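Local atomic coordinates of Nsp15 (Middle East respiratory syndrome-related coronavirus, PDB entry 5YVD), a protein that acts as a viral endoribonuclease of the EndoU family, probably cutting RNA at uridylates, and is assembled here as a hexamer. Residues A62-P67 with D118-C123; H66-L71 with Y153-G158; N114-I119 with I135-R140; C147-D152 with P170-L175. All blocks are in the same frame, centred on the assembly; numbering follows the deposited sequence.

All four contacts lie in the middle domain of Nsp15; the endoribonuclease domain follows later in the chain. Contact 3 pairs strands 115-118 and 134-138, and contact 4 adds strand 148-149 at the far side of strand 174-178 in the same sheet; their centres are about 11 Å apart, and Ser138 O and Tyr174 N, 2.8 Å apart, join them. The second segment of contact 1, a contact about 8 Å from contact 3 between centres, begins at the end of strand 115-118, and segment 118-123 is tied there to the 62-67 loop. That loop runs on through His66 and Pro67 into contact 2, about 12 Å away between centres, where it meets strand 153-156. Phe173 of contact 4 packs against Ser65, His66 and Pro67.

Contact 1: A62-P67 with D118-C123; sequences AVRSHP and DIRDNC. Unlike the reference sequence in segment 118-123: Cys123 (reference Gly).
Ser65 O is gripped by both terminal nitrogens of Arg120, NH1 at 2.9 Å and NH2 at 3.0 Å, an end-on fork that converges on a single carbonyl oxygen close to the guanidinium plane. Arg120 belongs to a salt-bridge network with Arg64, Asp118 and Asp121, which ties the loop ahead of helix 69-74 to the type I turn Asp118-Asp121 that begins at the end of strand 115-118 in the middle domain. The fork is aimed from within the turn: Arg120 also meets the Asp118 carboxylate side-on, NE to OD1 and NH2 to OD2, each oxygen using its syn lone pair. Asp118 OD1 accepts from Arg120 N as well, which closes an Asx turn. With NE, NH1 and NH2 all engaged, the Arg120 guanidinium has little freedom to rotate. Arg64 slides past it in the opposite direction, the two guanidinium planes 20° apart, and its CD sits 3.5 Å from Arg120 CZ, over the centre of that group. The two NE atoms are 3.9 Å apart, a proximity of like charges that the flanking aspartates probably offset. Asp118 OD1 lies over a face of the Arg64 guanidinium, and OD2 makes a long, purely electrostatic pair with NH1. Outside the network, Ser65 OG bonds to Pro170 O, and Phe83 forms a cation-pi contact with Arg64. The Arg64 chain bends at chi3 (78°), and its NH2 meets Asp121 OD1 at 2.6 Å, nearly straight at 169°, in the guanidinium plane but from above the carboxylate plane.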
# COMPACT_ATOMS: atom_id res chain seq x y z
N ALA A 62 10.47 -25.88 -6.67
CA ALA A 62 11.04 -27.11 -7.15
C ALA A 62 10.64 -27.45 -8.56
O ALA A 62 9.50 -27.70 -8.80
CB ALA A 62 10.63 -28.22 -6.26
N VAL A 63 11.59 -27.52 -9.46
CA VAL A 63 11.31 -27.71 -10.86
C VAL A 63 11.33 -29.18 -11.24
O VAL A 63 12.26 -29.67 -11.87
CB VAL A 63 12.28 -26.92 -11.71
CG1 VAL A 63 11.89 -27.00 -13.20
CG2 VAL A 63 12.24 -25.49 -11.23
N ARG A 64 10.26 -29.87 -10.88
CA ARG A 64 10.15 -31.31 -11.08
C ARG A 64 8.69 -31.65 -11.03
O ARG A 64 7.91 -30.87 -10.52
CB ARG A 64 10.85 -32.07 -9.95
CG ARG A 64 10.52 -31.49 -8.58
CD ARG A 64 10.73 -32.43 -7.41
NE ARG A 64 12.12 -32.56 -7.02
CZ ARG A 64 12.55 -32.58 -5.76
NH1 ARG A 64 11.71 -32.49 -4.72
NH2 ARG A 64 13.84 -32.72 -5.53
N SER A 65 8.31 -32.81 -11.53
CA SER A 65 6.91 -33.24 -11.44
C SER A 65 6.57 -33.66 -10.02
O SER A 65 7.45 -34.00 -9.22
CB SER A 65 6.62 -34.39 -12.39
OG SER A 65 7.45 -35.51 -12.12
N HIS A 66 5.30 -33.62 -9.69
CA HIS A 66 4.86 -34.11 -8.39
C HIS A 66 3.39 -34.43 -8.45
O HIS A 66 2.70 -33.94 -9.35
CB HIS A 66 5.17 -33.09 -7.29
CG HIS A 66 4.58 -31.74 -7.50
ND1 HIS A 66 3.31 -31.40 -7.07
CD2 HIS A 66 5.09 -30.62 -8.06
CE1 HIS A 66 3.06 -30.14 -7.38
NE2 HIS A 66 4.13 -29.64 -7.98
N PRO A 67 2.90 -35.25 -7.50
CA PRO A 67 1.46 -35.50 -7.37
C PRO A 67 0.70 -34.21 -7.25
O PRO A 67 1.21 -33.24 -6.71
CB PRO A 67 1.35 -36.30 -6.08
CG PRO A 67 2.67 -36.98 -5.93
CD PRO A 67 3.70 -36.09 -6.59
N ASP A 118 10.67 -36.31 -0.25
CA ASP A 118 10.76 -36.77 -1.65
C ASP A 118 12.04 -37.56 -1.93
O ASP A 118 13.11 -37.17 -1.51
CB ASP A 118 10.64 -35.55 -2.61
CG ASP A 118 10.51 -35.95 -4.10
OD1 ASP A 118 11.50 -36.49 -4.68
OD2 ASP A 118 9.44 -35.68 -4.70
N ILE A 119 11.91 -38.65 -2.68
CA ILE A 119 13.06 -39.47 -3.04
C ILE A 119 14.13 -38.70 -3.81
O ILE A 119 15.29 -39.03 -3.75
CB ILE A 119 12.61 -40.71 -3.85
CG1 ILE A 119 13.75 -41.73 -4.02
CG2 ILE A 119 12.13 -40.30 -5.23
CD1 ILE A 119 13.58 -42.98 -3.21
N ARG A 120 13.74 -37.68 -4.58
CA ARG A 120 14.72 -36.96 -5.40
C ARG A 120 15.67 -36.06 -4.59
O ARG A 120 16.66 -35.58 -5.13
CB ARG A 120 14.03 -36.16 -6.50
CG ARG A 120 13.54 -37.06 -7.63
CD ARG A 120 12.42 -36.43 -8.46
NE ARG A 120 11.19 -36.29 -7.68
CZ ARG A 120 10.05 -35.80 -8.16
NH1 ARG A 120 9.94 -35.39 -9.43
NH2 ARG A 120 9.02 -35.72 -7.35
N ASP A 121 15.37 -35.86 -3.31
CA ASP A 121 16.29 -35.15 -2.42
C ASP A 121 17.14 -36.16 -1.67
O ASP A 121 16.63 -37.05 -0.99
CB ASP A 121 15.52 -34.28 -1.45
CG ASP A 121 14.59 -33.33 -2.15
OD1 ASP A 121 15.01 -32.77 -3.18
OD2 ASP A 121 13.44 -33.16 -1.68
N ASN A 122 18.45 -36.03 -1.83
CA ASN A 122 19.41 -36.90 -1.17
C ASN A 122 19.07 -36.99 0.33
O ASN A 122 18.79 -35.98 0.96
CB ASN A 122 20.84 -36.39 -1.42
CG ASN A 122 21.90 -37.29 -0.81
OD1 ASN A 122 22.73 -36.85 -0.01
ND2 ASN A 122 21.87 -38.56 -1.18
N CYS A 123 18.99 -38.22 0.83
CA CYS A 123 18.78 -38.54 2.25
C CYS A 123 17.38 -38.31 2.81
O CYS A 123 17.18 -38.50 4.00
CB CYS A 123 19.83 -37.85 3.14
SG CYS A 123 21.52 -38.42 2.79

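Contact 2: H66-L71 with Y153-G158; sequences HPDFKL and YAYFNG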
# COMPACT_ATOMS: atom_id res chain seq x y z
N HIS A 66 5.30 -33.62 -9.69
CA HIS A 66 4.86 -34.11 -8.39
C HIS A 66 3.39 -34.43 -8.45
O HIS A 66 2.70 -33.94 -9.35
CB HIS A 66 5.17 -33.09 -7.29
CG HIS A 66 4.58 -31.74 -7.50
ND1 HIS A 66 3.31 -31.40 -7.07
CD2 HIS A 66 5.09 -30.62 -8.06
CE1 HIS A 66 3.06 -30.14 -7.38
NE2 HIS A 66 4.13 -29.64 -7.98
N PRO A 67 2.90 -35.25 -7.50
CA PRO A 67 1.46 -35.50 -7.37
C PRO A 67 0.70 -34.21 -7.25
O PRO A 67 1.21 -33.24 -6.71
CB PRO A 67 1.35 -36.30 -6.08
CG PRO A 67 2.67 -36.98 -5.93
CD PRO A 67 3.70 -36.09 -6.59
N ASP A 68 -0.52 -34.18 -7.77
CA ASP A 68 -1.27 -32.92 -7.81
C ASP A 68 -1.64 -32.51 -6.38
O ASP A 68 -1.85 -33.36 -5.51
CB ASP A 68 -2.50 -33.03 -8.72
CG ASP A 68 -3.17 -31.67 -8.99
OD1 ASP A 68 -2.54 -30.62 -8.67
OD2 ASP A 68 -4.31 -31.66 -9.51
N PHE A 69 -1.72 -31.21 -6.15
CA PHE A 69 -1.86 -30.69 -4.80
C PHE A 69 -2.98 -31.31 -3.99
O PHE A 69 -2.80 -31.57 -2.79
CB PHE A 69 -2.04 -29.17 -4.82
CG PHE A 69 -0.92 -28.46 -5.50
CD1 PHE A 69 0.29 -28.31 -4.86
CD2 PHE A 69 -1.06 -27.97 -6.78
CE1 PHE A 69 1.34 -27.68 -5.48
CE2 PHE A 69 -0.01 -27.33 -7.41
CZ PHE A 69 1.19 -27.19 -6.75
N LYS A 70 -4.13 -31.55 -4.61
CA LYS A 70 -5.28 -32.09 -3.90
C LYS A 70 -4.97 -33.44 -3.25
O LYS A 70 -5.59 -33.81 -2.25
CB LYS A 70 -6.49 -32.23 -4.84
CG LYS A 70 -6.39 -33.42 -5.78
CD LYS A 70 -7.20 -33.29 -7.05
CE LYS A 70 -6.72 -34.33 -8.07
NZ LYS A 70 -7.54 -34.35 -9.31
N LEU A 71 -4.03 -34.20 -3.81
CA LEU A 71 -3.62 -35.43 -3.16
C LEU A 71 -2.81 -35.12 -1.89
O LEU A 71 -3.00 -35.73 -0.83
CB LEU A 71 -2.82 -36.31 -4.12
CG LEU A 71 -3.53 -36.79 -5.40
CD1 LEU A 71 -2.70 -37.88 -6.06
CD2 LEU A 71 -4.94 -37.31 -5.17
N TYR A 153 -1.40 -39.39 -14.07
CA TYR A 153 -1.01 -38.03 -14.35
C TYR A 153 -0.36 -37.38 -13.14
O TYR A 153 -0.41 -37.89 -12.03
CB TYR A 153 -2.24 -37.24 -14.72
CG TYR A 153 -3.20 -37.07 -13.56
CD1 TYR A 153 -4.26 -37.96 -13.38
CD2 TYR A 153 -3.05 -36.01 -12.64
CE1 TYR A 153 -5.15 -37.81 -12.32
CE2 TYR A 153 -3.93 -35.86 -11.58
CZ TYR A 153 -4.98 -36.76 -11.42
OH TYR A 153 -5.90 -36.63 -10.37
N ALA A 154 0.22 -36.20 -13.36
CA ALA A 154 0.94 -35.47 -12.32
C ALA A 154 1.06 -34.00 -12.73
O ALA A 154 0.72 -33.61 -13.85
CB ALA A 154 2.32 -36.09 -12.11
N TYR A 155 1.56 -33.17 -11.82
CA TYR A 155 1.66 -31.76 -12.06
C TYR A 155 3.11 -31.44 -12.38
O TYR A 155 3.99 -31.97 -11.74
CB TYR A 155 1.25 -31.05 -10.78
CG TYR A 155 1.07 -29.56 -10.86
CD1 TYR A 155 2.12 -28.68 -10.59
CD2 TYR A 155 -0.17 -29.02 -11.16
CE1 TYR A 155 1.93 -27.31 -10.61
CE2 TYR A 155 -0.36 -27.65 -11.21
CZ TYR A 155 0.68 -26.80 -10.93
OH TYR A 155 0.42 -25.46 -10.99
N PHE A 156 3.35 -30.60 -13.39
CA PHE A 156 4.72 -30.15 -13.69
C PHE A 156 4.75 -28.72 -14.27
O PHE A 156 4.15 -28.46 -15.32
CB PHE A 156 5.41 -31.14 -14.65
CG PHE A 156 6.84 -30.79 -14.99
CD1 PHE A 156 7.77 -30.48 -14.00
CD2 PHE A 156 7.28 -30.81 -16.32
CE1 PHE A 156 9.07 -30.17 -14.32
CE2 PHE A 156 8.59 -30.50 -16.65
CZ PHE A 156 9.48 -30.18 -15.65
N ASN A 157 5.43 -27.80 -13.57
CA ASN A 157 5.55 -26.40 -14.00
C ASN A 157 4.20 -25.73 -14.40
O ASN A 157 4.15 -24.95 -15.34
CB ASN A 157 6.55 -26.28 -15.17
CG ASN A 157 7.96 -26.72 -14.80
OD1 ASN A 157 8.35 -26.77 -13.63
ND2 ASN A 157 8.75 -27.02 -15.82
N GLY A 158 3.12 -26.04 -13.69
CA GLY A 158 1.81 -25.49 -14.02
C GLY A 158 0.89 -26.39 -14.84
O GLY A 158 -0.32 -26.18 -14.85
O HOH W 1 -1.25 -36.88 -9.29
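Tyr155 reaches from strand 153-156 into an aromatic cluster with His66 and Phe69, beside a single antiparallel bridge at which two backbone hydrogen bonds form, His66 N to Tyr155 O at 2.9 Å and Tyr155 N to His66 O at 2.8 Å. Its CB lies over one face of the His66 imidazole, offset toward the rim, in a CH-pi contact. With CG anti to the backbone N (chi1 -171°), the ring runs alongside His66, pointing the same way. CD1 comes 3.4 Å from His66 NE2, the two ring planes being oblique at 40°. On the other flank CD2 approaches Asp68 OD1 at 3.8 Å. Farther out, Phe69 presents its edge to the tyrosine face: Phe69 CE2 stands over the ring centre, 3.6 Å from Tyr155 CZ, and the planes meet at 65°. At the tip, OH is satisfied by a hydrogen bond with the backbone N of Tyr88. Two residues earlier, Tyr153 meets the first turn of helix 69-74 through its hydroxyl. Lys70, extended beyond CG, crosses it at about a right angle and donates from NZ to Tyr153 OH at 3.0 Å; NZ also bonds to Ser194 OG and Thr192 OG1, and Tyr153 OH to Thr192 O. At the N-cap Asp68, OD1 accepts from Phe69 N, from above the carboxylate plane; a water links its backbone to the strand, accepting from Asp68 N at 3.2 Å and donating to Tyr153 O.

Contact 3: N114-I119 with I135-R140; sequences NICFDI and IFISDR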
# COMPACT_ATOMS: atom_id res chain seq x y z
N ASN A 114 2.52 -33.36 9.63
CA ASN A 114 2.86 -34.31 8.56
C ASN A 114 3.82 -33.69 7.55
O ASN A 114 3.41 -32.94 6.68
CB ASN A 114 1.61 -34.78 7.80
CG ASN A 114 0.70 -35.66 8.64
OD1 ASN A 114 1.11 -36.71 9.14
ND2 ASN A 114 -0.56 -35.24 8.76
N ILE A 115 5.09 -34.04 7.66
CA ILE A 115 6.12 -33.57 6.74
C ILE A 115 6.21 -34.49 5.52
O ILE A 115 6.33 -35.73 5.65
CB ILE A 115 7.51 -33.54 7.43
CG1 ILE A 115 7.40 -32.79 8.78
CG2 ILE A 115 8.57 -32.96 6.49
CD1 ILE A 115 8.72 -32.42 9.40
N CYS A 116 6.19 -33.86 4.35
CA CYS A 116 6.21 -34.56 3.09
C CYS A 116 7.62 -34.59 2.55
O CYS A 116 8.21 -33.53 2.34
CB CYS A 116 5.31 -33.85 2.10
SG CYS A 116 5.40 -34.53 0.44
N PHE A 117 8.16 -35.78 2.33
CA PHE A 117 9.55 -35.95 1.89
C PHE A 117 9.56 -36.51 0.48
O PHE A 117 8.61 -37.18 0.08
CB PHE A 117 10.27 -36.97 2.76
CG PHE A 117 10.37 -36.61 4.21
CD1 PHE A 117 9.30 -36.82 5.07
CD2 PHE A 117 11.54 -36.12 4.74
CE1 PHE A 117 9.41 -36.53 6.42
CE2 PHE A 117 11.64 -35.81 6.07
CZ PHE A 117 10.58 -36.03 6.91
N ASP A 118 10.67 -36.31 -0.25
CA ASP A 118 10.76 -36.77 -1.65
C ASP A 118 12.04 -37.56 -1.93
O ASP A 118 13.11 -37.17 -1.51
CB ASP A 118 10.64 -35.55 -2.61
CG ASP A 118 10.51 -35.95 -4.10
OD1 ASP A 118 11.50 -36.49 -4.68
OD2 ASP A 118 9.44 -35.68 -4.70
N ILE A 119 11.91 -38.65 -2.68
CA ILE A 119 13.06 -39.47 -3.04
C ILE A 119 14.13 -38.70 -3.81
O ILE A 119 15.29 -39.03 -3.75
CB ILE A 119 12.61 -40.71 -3.85
CG1 ILE A 119 13.75 -41.73 -4.02
CG2 ILE A 119 12.13 -40.30 -5.23
CD1 ILE A 119 13.58 -42.98 -3.21
N ILE A 135 4.72 -38.16 5.18
CA ILE A 135 4.32 -38.60 3.85
C ILE A 135 5.58 -38.73 2.98
O ILE A 135 6.48 -37.89 3.04
CB ILE A 135 3.33 -37.58 3.25
CG1 ILE A 135 1.99 -37.66 3.98
CG2 ILE A 135 3.12 -37.77 1.75
CD1 ILE A 135 1.09 -36.47 3.74
N PHE A 136 5.65 -39.79 2.18
CA PHE A 136 6.80 -39.95 1.28
C PHE A 136 6.34 -40.07 -0.15
O PHE A 136 5.38 -40.80 -0.44
CB PHE A 136 7.64 -41.16 1.64
CG PHE A 136 8.97 -41.17 0.95
CD1 PHE A 136 9.25 -42.05 -0.08
CD2 PHE A 136 9.93 -40.25 1.31
CE1 PHE A 136 10.47 -42.01 -0.74
CE2 PHE A 136 11.15 -40.21 0.67
CZ PHE A 136 11.42 -41.09 -0.36
N ILE A 137 7.02 -39.35 -1.04
CA ILE A 137 6.72 -39.43 -2.46
C ILE A 137 7.94 -39.96 -3.20
O ILE A 137 9.07 -39.53 -2.92
CB ILE A 137 6.21 -38.08 -3.05
CG1 ILE A 137 7.28 -37.00 -3.06
CG2 ILE A 137 5.00 -37.58 -2.27
CD1 ILE A 137 6.74 -35.58 -3.17
N SER A 138 7.71 -40.91 -4.11
CA SER A 138 8.79 -41.49 -4.89
C SER A 138 8.36 -41.99 -6.25
O SER A 138 7.20 -42.31 -6.49
CB SER A 138 9.52 -42.61 -4.12
OG SER A 138 9.20 -43.90 -4.60
N ASP A 139 9.35 -42.07 -7.13
CA ASP A 139 9.17 -42.50 -8.50
C ASP A 139 9.20 -44.02 -8.62
O ASP A 139 8.89 -44.56 -9.68
CB ASP A 139 10.26 -41.87 -9.41
CG ASP A 139 11.68 -41.96 -8.81
OD1 ASP A 139 11.86 -42.50 -7.69
OD2 ASP A 139 12.62 -41.46 -9.47
N ARG A 140 9.56 -44.69 -7.52
CA ARG A 140 9.74 -46.14 -7.50
C ARG A 140 9.23 -46.78 -6.19
O ARG A 140 9.43 -46.24 -5.10
CB ARG A 140 11.21 -46.49 -7.73
CG ARG A 140 12.17 -45.86 -6.73
CD ARG A 140 13.59 -45.82 -7.23
NE ARG A 140 14.51 -45.36 -6.19
CZ ARG A 140 15.02 -46.12 -5.21
NH1 ARG A 140 14.72 -47.41 -5.11
NH2 ARG A 140 15.85 -45.58 -4.33
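Cys116 SG packs against Ile137 CD1 at 4.0 Å and Ile135 CG2 at 4.2 Å, the apolar centre on one face of two parallel strands, 115-118 and 134-138, joined through helix 124-129 as a beta-alpha-beta unit. On the other face Phe117 CB touches Phe136 CD2 at 3.6 Å. Phe136 has CG anti to its backbone N (chi1 -166°), and the ring leans across the neighbouring strand until CZ comes 3.7 Å from Ile119 CB; Leu125 and Phe128 of the helix adjoin the same ring. Between the two faces, four hydrogen bonds alternate from strand to strand: Ile135 N to Ile115 O, Phe117 N to Ile135 O, Ile137 N to Phe117 O and Ile119 N to Ile137 O. Beyond the last of them, Ile119 CB meets Ser138 CB, and CD1 lies 3.6 Å from Arg140 NH2 where the two side chains cross at about a right angle. Ser138 OG accepts from Arg140 N in an ST turn that ends the strand. Asp118, on the face of Cys116 and Ile137, lies against the Ile137 side chain while its carboxylate bonds to Arg120. Buried backbone groups are thus paired between two largely apolar faces, and charged groups gather at the C-terminal ends of the strands.

Contact 4: C147-D152 with P170-L175; sequences CMVGPD and PVKFYL
Met148 and Leu175 form an antiparallel hydrogen-bonded pair, Met148 N to Leu175 O at 3.1 Å and Leu175 N to Met148 O at 2.9 Å; Val149 and Tyr174 follow as a non-hydrogen-bonded pair. Gly150 N then reaches Phe173 O at 2.8 Å, nearly straight at 167°. Val149 O is bonded to Tyr191 OH, outside the two segments. Side chains alternate between the faces. On one, Met148 CB meets Leu175 CB, and Leu175 CD1 reaches toward Gly150 CA. On the other, Val149 and Tyr174 lie side by side, pointing the same way, with CG2 of the valine 4.0 Å from CD1 of the tyrosine. Cys147 SG also comes to the edge of that ring, a sulfur-aromatic contact, and touches Tyr174 CB at 3.8 Å. Past the strand pairing, Lys172 bends at chi2 (105°) and chi3 (-51°). Its CD packs on Val149 CG1, and its NZ makes a salt bridge with Asp152 OD1 at 2.7 Å, nearly along the C-O bond, and a weak bond to Gly150 O. The lysine thus spans the segment from Val149 to Asp152 as the strands diverge, and Val171 CG1 leans on the Asp152 backbone. The pairing adds an antiparallel edge strand to the mixed sheet of the middle domain: within this chain 148-149 is outermost, and 174-178 lies between it and strand 134-138.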
# COMPACT_ATOMS: atom_id res chain seq x y z
N CYS A 147 1.57 -49.24 0.12
CA CYS A 147 1.79 -48.18 -0.85
C CYS A 147 0.54 -47.77 -1.58
O CYS A 147 -0.10 -48.60 -2.20
CB CYS A 147 2.83 -48.65 -1.86
SG CYS A 147 2.87 -47.69 -3.38
N MET A 148 0.22 -46.48 -1.53
CA MET A 148 -0.77 -45.89 -2.42
C MET A 148 -0.11 -45.58 -3.78
O MET A 148 0.89 -44.87 -3.84
CB MET A 148 -1.30 -44.60 -1.83
CG MET A 148 -1.80 -44.70 -0.40
SD MET A 148 -1.66 -43.12 0.49
CE MET A 148 -2.94 -43.44 1.70
N VAL A 149 -0.66 -46.11 -4.86
CA VAL A 149 -0.10 -45.89 -6.19
C VAL A 149 -0.91 -44.82 -6.86
O VAL A 149 -2.09 -45.01 -7.12
CB VAL A 149 -0.20 -47.15 -7.06
CG1 VAL A 149 0.36 -46.87 -8.46
CG2 VAL A 149 0.53 -48.30 -6.38
N GLY A 150 -0.26 -43.71 -7.17
CA GLY A 150 -0.96 -42.57 -7.74
C GLY A 150 -1.58 -42.81 -9.10
O GLY A 150 -1.43 -43.88 -9.67
N PRO A 151 -2.25 -41.78 -9.64
CA PRO A 151 -2.96 -41.87 -10.93
C PRO A 151 -2.06 -41.71 -12.15
O PRO A 151 -0.87 -41.50 -12.01
CB PRO A 151 -3.95 -40.70 -10.84
CG PRO A 151 -3.28 -39.70 -9.95
CD PRO A 151 -2.46 -40.48 -8.96
N ASP A 152 -2.62 -41.82 -13.34
CA ASP A 152 -1.83 -41.72 -14.59
C ASP A 152 -1.58 -40.28 -15.04
O ASP A 152 -1.51 -40.01 -16.26
CB ASP A 152 -2.51 -42.50 -15.71
CG ASP A 152 -2.56 -43.99 -15.44
OD1 ASP A 152 -1.64 -44.51 -14.77
OD2 ASP A 152 -3.52 -44.63 -15.92
N PRO A 170 8.99 -38.26 -13.97
CA PRO A 170 8.07 -39.29 -13.51
C PRO A 170 6.63 -38.79 -13.40
O PRO A 170 6.39 -37.61 -13.11
CB PRO A 170 8.62 -39.66 -12.13
CG PRO A 170 9.38 -38.45 -11.65
CD PRO A 170 9.91 -37.79 -12.91
N VAL A 171 5.69 -39.69 -13.66
CA VAL A 171 4.26 -39.41 -13.54
C VAL A 171 3.60 -40.40 -12.55
O VAL A 171 2.67 -40.06 -11.80
CB VAL A 171 3.59 -39.51 -14.93
CG1 VAL A 171 2.08 -39.32 -14.84
CG2 VAL A 171 4.18 -38.49 -15.88
N LYS A 172 4.09 -41.63 -12.53
CA LYS A 172 3.54 -42.61 -11.61
C LYS A 172 4.27 -42.50 -10.28
O LYS A 172 5.46 -42.86 -10.17
CB LYS A 172 3.64 -44.03 -12.19
CG LYS A 172 3.03 -45.11 -11.29
CD LYS A 172 1.70 -45.65 -11.78
CE LYS A 172 0.68 -44.57 -12.10
NZ LYS A 172 -0.60 -45.25 -12.38
N PHE A 173 3.56 -42.01 -9.27
CA PHE A 173 4.18 -41.83 -7.97
C PHE A 173 3.69 -42.89 -7.00
O PHE A 173 2.54 -43.31 -7.07
CB PHE A 173 3.98 -40.40 -7.43
CG PHE A 173 4.82 -39.38 -8.13
CD1 PHE A 173 4.30 -38.63 -9.19
CD2 PHE A 173 6.16 -39.20 -7.78
CE1 PHE A 173 5.08 -37.69 -9.86
CE2 PHE A 173 6.95 -38.26 -8.44
CZ PHE A 173 6.41 -37.51 -9.48
N TYR A 174 4.61 -43.34 -6.15
CA TYR A 174 4.33 -44.30 -5.12
C TYR A 174 4.43 -43.49 -3.85
O TYR A 174 5.45 -42.85 -3.57
CB TYR A 174 5.31 -45.48 -5.18
CG TYR A 174 5.26 -46.18 -6.53
CD1 TYR A 174 4.28 -47.12 -6.81
CD2 TYR A 174 6.18 -45.87 -7.54
CE1 TYR A 174 4.22 -47.76 -8.05
CE2 TYR A 174 6.12 -46.50 -8.79
CZ TYR A 174 5.14 -47.44 -9.03
OH TYR A 174 5.06 -48.07 -10.26
N LEU A 175 3.33 -43.50 -3.11
CA LEU A 175 3.04 -42.56 -2.06
C LEU A 175 2.89 -43.28 -0.75
O LEU A 175 2.08 -44.20 -0.64
CB LEU A 175 1.73 -41.88 -2.40
CG LEU A 175 1.82 -40.95 -3.61
CD1 LEU A 175 0.48 -40.86 -4.30
CD2 LEU A 175 2.31 -39.56 -3.20